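Local coordinates for protein ribonuclease J (Methanolobus psychrophilus R15, PDB 5HAB) that degrades RNA as an archaeal exoribonuclease of the beta-CASP group within the metallo-beta-lactamase superfamily, probably working from the 5' end, at residues H432-I435 and Q436-S439. The protein carries 1 engineered substitution. Residues are numbered along the deposited sequence; the frame is centred on the assembly and turned at random.
With nucleotides of chain D.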
# COMPACT_ATOMS: atom_id res chain seq x y z
N HIS B 432 15.75 7.51 -17.75
CA HIS B 432 15.01 6.25 -17.69
C HIS B 432 14.06 6.17 -16.50
O HIS B 432 14.11 5.22 -15.72
CB HIS B 432 15.96 5.04 -17.63
CG HIS B 432 16.54 4.65 -18.96
ND1 HIS B 432 17.01 5.57 -19.87
CD2 HIS B 432 16.72 3.43 -19.52
CE1 HIS B 432 17.46 4.93 -20.94
NE2 HIS B 432 17.30 3.63 -20.75
N GLY B 433 13.18 7.16 -16.37
CA GLY B 433 12.20 7.11 -15.31
C GLY B 433 11.34 8.34 -15.18
O GLY B 433 11.46 9.29 -15.96
N THR B 434 10.45 8.32 -14.19
CA THR B 434 9.60 9.45 -13.88
C THR B 434 10.39 10.49 -13.11
O THR B 434 11.53 10.24 -12.71
CB THR B 434 8.39 9.02 -13.05
OG1 THR B 434 8.86 8.39 -11.85
CG2 THR B 434 7.52 8.03 -13.85
N ILE B 435 9.80 11.66 -12.90
CA ILE B 435 10.44 12.67 -12.07
C ILE B 435 10.55 12.17 -10.62
O ILE B 435 11.48 12.54 -9.91
CB ILE B 435 9.71 14.03 -12.18
CG1 ILE B 435 10.50 15.12 -11.44
CG2 ILE B 435 8.26 13.93 -11.70
CD1 ILE B 435 9.94 16.52 -11.62
N GLN B 436 9.64 11.31 -10.19
CA GLN B 436 9.73 10.73 -8.84
C GLN B 436 10.99 9.87 -8.65
O GLN B 436 11.72 9.99 -7.64
CB GLN B 436 8.47 9.91 -8.53
CG GLN B 436 7.19 10.73 -8.33
CD GLN B 436 6.63 11.36 -9.61
OE1 GLN B 436 6.87 10.88 -10.73
NE2 GLN B 436 5.87 12.44 -9.45
N MET B 437 11.26 9.01 -9.64
CA MET B 437 12.46 8.18 -9.62
C MET B 437 13.70 9.06 -9.62
O MET B 437 14.66 8.82 -8.88
CB MET B 437 12.48 7.22 -10.82
CG MET B 437 11.21 6.37 -10.96
SD MET B 437 11.21 5.26 -12.39
CE MET B 437 9.70 4.33 -12.12
N HIS B 438 13.67 10.12 -10.44
CA HIS B 438 14.78 11.07 -10.50
C HIS B 438 14.98 11.72 -9.13
O HIS B 438 16.10 11.95 -8.73
CB HIS B 438 14.55 12.15 -11.57
CG HIS B 438 14.28 11.60 -12.94
ND1 HIS B 438 14.74 10.38 -13.36
CD2 HIS B 438 13.56 12.12 -13.97
CE1 HIS B 438 14.33 10.16 -14.60
NE2 HIS B 438 13.61 11.20 -14.99
N SER B 439 13.89 12.00 -8.42
CA SER B 439 13.98 12.55 -7.06
C SER B 439 14.75 11.62 -6.13
O SER B 439 15.60 12.07 -5.33
CB SER B 439 12.58 12.82 -6.49
OG SER B 439 11.88 13.74 -7.30
OP3 A D 1 12.05 -6.63 -12.91
P A D 1 12.87 -5.57 -13.53
OP1 A D 1 13.81 -6.19 -14.50
OP2 A D 1 13.41 -4.71 -12.45
O5' A D 1 11.87 -4.63 -14.34
C5' A D 1 10.92 -5.16 -15.25
C4' A D 1 10.42 -4.09 -16.19
O4' A D 1 9.53 -3.20 -15.45
C3' A D 1 11.52 -3.21 -16.78
O3' A D 1 11.21 -2.86 -18.13
C2' A D 1 11.50 -1.98 -15.89
O2' A D 1 11.96 -0.80 -16.52
C1' A D 1 10.02 -1.87 -15.50
N9 A D 1 9.83 -1.27 -14.18
C8 A D 1 10.60 -1.52 -13.06
N7 A D 1 10.23 -0.85 -12.00
C5 A D 1 9.15 -0.10 -12.44
C6 A D 1 8.32 0.83 -11.78
N6 A D 1 8.45 1.16 -10.49
N1 A D 1 7.33 1.40 -12.51
C2 A D 1 7.20 1.07 -13.80
N3 A D 1 7.92 0.21 -14.53
C4 A D 1 8.89 -0.34 -13.78
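T434 and M437 form a capping box at the start of helix 435-447, just after strand 427-431 of the metallo-beta-lactamase fold. The T434 hydroxyl lies between its own backbone N and carbonyl carbon (chi1 58°), which sets OG1 facing the first turn, where it accepts a weak bond from M437 N at 3.3 Å. A short hydroxyl side chain suits this N-cap because it can serve an amide that has no carbonyl of a preceding turn. M437 answers with sulfur instead of the usual carboxylate: its chain runs out straight beyond CG, passes CG alongside T434 OG1 at 3.2 Å, and brings SD to T434 N as a weak acceptor at 3.6 Å. G433 has no side chain to obstruct this path, and its CA packs against the sulfur. M437 CE reaches the adenine of A1 of chain D, 3.8 Å from N6, so this methyl borders the bound RNA.

T434 O accepts from H438 N at 3.1 Å while sitting over the centre of the H438 imidazole. That ring is held by S229 OG at ND1 and Y34 O at NE2, using both nitrogens to tie the helix to neighbouring loops. Q436 suits its place because its flexible chain, bent at chi2, lays CD against I435 CG2 and OE1 3.3 Å from T434 CB, while NE2 bonds weakly to Q443 of the second subunit. The short S439 hydroxyl can fold back onto its own helix: S439 N and OG, each 2.9 Å from I435 O, approach that oxygen from opposite faces of the carbonyl plane.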